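Local coordinates for alpha-n-acetylglucosaminidase family protein (Clostridium perfringens, PDB 4A42) that probably helps an alpha-N-acetylglucosaminidase recognise carbohydrate, being a calcium-containing family 32 carbohydrate-binding module of that multimodular family 89 glycoside hydrolase, at residues S86-S91 and A115-I120. Sequence-based numbering, arbitrary orientation.
Sequences SPLKYS and AVYSNI
Tyr117 reaches from strand 116-120 to the loop leading into strand 90-95, where its OH accepts a nearly straight hydrogen bond from Leu88 N (3.2 Å, N-H...O 166°). Beside the hydroxyl, Leu88 CB packs 3.5 Å from Tyr117 CE1, and Pro87 CA lies against the oxygen itself. Tyr90 turns the edge of its ring toward the face of Tyr117 in an offset edge-to-face pair, with centroids 5.7 Å apart and planes at 61°. A chi1 of 70° swings the Tyr90 ring over its own backbone and toward strand 116-120, where OH donates to Asn119 OD1 at 2.9 Å. This bond lies in the amide carbonyl plane and uses a lone pair of OD1. Further out, Tyr117 OH donates to Glu112 O and accepts from Lys114 N, while a water held by Ser86 O (2.7 Å) adds a weak bond. Ile80, from strand 77-82, and Phe134, from strand 126-134, both touch Leu88 and Tyr90. The contact thus joins the outermost strand 116-120 of the four-stranded sheet to the start of strand 90-95 in the other sheet of the F5/8 type C beta-sandwich, away from the calcium site. Both buried tyrosines have satisfied hydroxyls: Tyr117 OH ties the loop to strand 116-120, and Asn119 fixes that of Tyr90.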
ATOM      1  N   SER A  86       6.536  -2.465  15.530  1.00 16.87           N
ATOM      2  CA  SER A  86       7.439  -1.354  15.303  1.00 16.92           C
ATOM      3  C   SER A  86       6.753  -0.279  14.477  1.00 14.46           C
ATOM      4  O   SER A  86       5.906  -0.587  13.651  1.00 15.40           O
ATOM      5  CB  SER A  86       8.699  -1.846  14.568  1.00 17.58           C
ATOM      6  OG  SER A  86       9.507  -2.675  15.395  1.00 21.07           O
ATOM      7  N   PRO A  87       7.131   0.990  14.682  1.00 14.13           N
ATOM      8  CA  PRO A  87       6.636   2.049  13.797  1.00 13.04           C
ATOM      9  C   PRO A  87       6.912   1.685  12.347  1.00 12.24           C
ATOM     10  O   PRO A  87       7.996   1.217  12.011  1.00 13.44           O
ATOM     11  CB  PRO A  87       7.463   3.263  14.215  1.00 14.79           C
ATOM     12  CG  PRO A  87       7.774   2.986  15.668  1.00 16.63           C
ATOM     13  CD  PRO A  87       8.036   1.513  15.717  1.00 16.32           C
ATOM     14  N   LEU A  88       5.926   1.890  11.489  1.00 10.48           N
ATOM     15  CA  LEU A  88       6.081   1.531  10.090  1.00 10.23           C
ATOM     16  C   LEU A  88       6.952   2.539   9.364  1.00  9.32           C
ATOM     17  O   LEU A  88       6.764   3.743   9.494  1.00 11.54           O
ATOM     18  CB  LEU A  88       4.715   1.428   9.417  1.00 11.98           C
ATOM     19  CG  LEU A  88       4.711   0.791   8.028  1.00 10.95           C
ATOM     20  CD1 LEU A  88       5.065  -0.687   8.131  1.00 12.81           C
ATOM     21  CD2 LEU A  88       3.355   0.974   7.375  1.00 13.36           C
ATOM     22  N   LYS A  89       7.919   2.032   8.610  1.00  8.00           N
ATOM     23  CA  LYS A  89       8.730   2.852   7.724  1.00 10.50           C
ATOM     24  C   LYS A  89       8.349   2.454   6.315  1.00 10.62           C
ATOM     25  O   LYS A  89       8.414   1.279   5.964  1.00 10.96           O
ATOM     26  CB  LYS A  89      10.222   2.633   7.988  1.00 10.82           C
ATOM     27  CG  LYS A  89      10.668   3.130   9.362  1.00 11.90           C
ATOM     28  CD  LYS A  89      12.092   2.706   9.691  1.00 13.94           C
ATOM     29  CE  LYS A  89      12.464   3.132  11.095  1.00 19.15           C
ATOM     30  NZ  LYS A  89      12.585   4.600  11.175  1.00 22.81           N
ATOM     31  N   TYR A  90       7.941   3.429   5.503  1.00 10.80           N
ATOM     32  CA  TYR A  90       7.317   3.115   4.222  1.00 10.95           C
ATOM     33  C   TYR A  90       7.384   4.289   3.260  1.00 11.80           C
ATOM     34  O   TYR A  90       7.605   5.444   3.672  1.00 12.05           O
ATOM     35  CB  TYR A  90       5.843   2.712   4.423  1.00 10.13           C
ATOM     36  CG  TYR A  90       4.938   3.862   4.834  1.00  8.81           C
ATOM     37  CD1 TYR A  90       4.863   4.278   6.160  1.00 10.78           C
ATOM     38  CD2 TYR A  90       4.183   4.561   3.888  1.00 11.47           C
ATOM     39  CE1 TYR A  90       4.048   5.345   6.539  1.00 14.10           C
ATOM     40  CE2 TYR A  90       3.356   5.625   4.265  1.00 13.65           C
ATOM     41  CZ  TYR A  90       3.299   6.012   5.594  1.00 14.16           C
ATOM     42  OH  TYR A  90       2.503   7.069   6.008  1.00 15.83           O
ATOM     43  N   SER A  91       7.193   3.976   1.981  1.00 12.32           N
ATOM     44  CA  SER A  91       6.956   4.977   0.953  1.00 12.76           C
ATOM     45  C   SER A  91       5.838   4.501   0.032  1.00 12.19           C
ATOM     46  O   SER A  91       5.509   3.314  -0.017  1.00 13.50           O
ATOM     47  CB  SER A  91       8.229   5.255   0.146  1.00 14.33           C
ATOM     48  OG  SER A  91       8.659   4.111  -0.586  1.00 16.20           O
ATOM     49  N   ALA A 115      -1.704   3.038  14.485  1.00 13.71           N
ATOM     50  CA  ALA A 115      -2.416   1.841  14.046  1.00 12.96           C
ATOM     51  C   ALA A 115      -2.692   1.917  12.543  1.00 12.53           C
ATOM     52  O   ALA A 115      -2.578   0.920  11.823  1.00 13.28           O
ATOM     53  CB  ALA A 115      -3.727   1.685  14.835  1.00 12.68           C
ATOM     54  N   VAL A 116      -3.050   3.108  12.077  1.00 13.34           N
ATOM     55  CA  VAL A 116      -3.347   3.341  10.673  1.00 13.39           C
ATOM     56  C   VAL A 116      -2.519   4.520  10.184  1.00 13.93           C
ATOM     57  O   VAL A 116      -2.544   5.604  10.775  1.00 15.74           O
ATOM     58  CB  VAL A 116      -4.835   3.649  10.468  1.00 15.19           C
ATOM     59  CG1 VAL A 116      -5.140   3.874   8.988  1.00 16.28           C
ATOM     60  CG2 VAL A 116      -5.670   2.508  11.011  1.00 14.68           C
ATOM     61  N   TYR A 117      -1.776   4.299   9.109  1.00 12.44           N
ATOM     62  CA  TYR A 117      -1.035   5.378   8.460  1.00 12.47           C
ATOM     63  C   TYR A 117      -1.831   5.906   7.268  1.00 12.74           C
ATOM     64  O   TYR A 117      -1.880   5.287   6.201  1.00 13.76           O
ATOM     65  CB  TYR A 117       0.381   4.916   8.065  1.00 12.50           C
ATOM     66  CG  TYR A 117       1.216   4.561   9.263  1.00 11.52           C
ATOM     67  CD1 TYR A 117       1.176   3.282   9.811  1.00 10.99           C
ATOM     68  CD2 TYR A 117       2.036   5.513   9.882  1.00 12.43           C
ATOM     69  CE1 TYR A 117       1.930   2.963  10.931  1.00 11.34           C
ATOM     70  CE2 TYR A 117       2.792   5.197  10.991  1.00 13.91           C
ATOM     71  CZ  TYR A 117       2.742   3.928  11.512  1.00 13.86           C
ATOM     72  OH  TYR A 117       3.484   3.608  12.625  1.00 14.00           O
ATOM     73  N   SER A 118      -2.492   7.041   7.483  1.00 15.86           N
ATOM     74  CA  SER A 118      -3.307   7.662   6.446  1.00 18.14           C
ATOM     75  C   SER A 118      -2.512   8.736   5.714  1.00 17.26           C
ATOM     76  O   SER A 118      -1.681   9.434   6.315  1.00 20.84           O
ATOM     77  CB  SER A 118      -4.548   8.312   7.073  1.00 22.71           C
ATOM     78  OG  SER A 118      -5.291   7.387   7.853  1.00 28.57           O
ATOM     79  N   ASN A 119      -2.754   8.860   4.414  1.00 18.77           N
ATOM     80  CA  ASN A 119      -2.181   9.952   3.622  1.00 20.64           C
ATOM     81  C   ASN A 119      -3.179  10.482   2.606  1.00 21.28           C
ATOM     82  O   ASN A 119      -3.714   9.724   1.804  1.00 23.03           O
ATOM     83  CB  ASN A 119      -0.925   9.496   2.873  1.00 21.90           C
ATOM     84  CG  ASN A 119       0.258   9.273   3.788  1.00 22.87           C
ATOM     85  OD1 ASN A 119       0.548   8.148   4.172  1.00 21.65           O
ATOM     86  ND2 ASN A 119       0.938  10.348   4.151  1.00 22.38           N
ATOM     87  N   ILE A 120      -3.410  11.791   2.622  1.00 25.60           N
ATOM     88  CA  ILE A 120      -4.289  12.440   1.637  1.00 27.49           C
ATOM     89  C   ILE A 120      -3.472  13.038   0.486  1.00 26.88           C
ATOM     90  O   ILE A 120      -2.537  13.811   0.711  1.00 27.73           O
ATOM     91  CB  ILE A 120      -5.158  13.514   2.294  1.00 30.20           C
ATOM     92  CG1 ILE A 120      -6.025  12.890   3.392  1.00 30.86           C
ATOM     93  CG2 ILE A 120      -6.023  14.233   1.256  1.00 29.40           C
ATOM     94  CD1 ILE A 120      -5.627  13.304   4.795  1.00 32.64           C
TER
HETATM   95  O   HOH W   1       3.518   0.125  12.633  1.00 15.12           O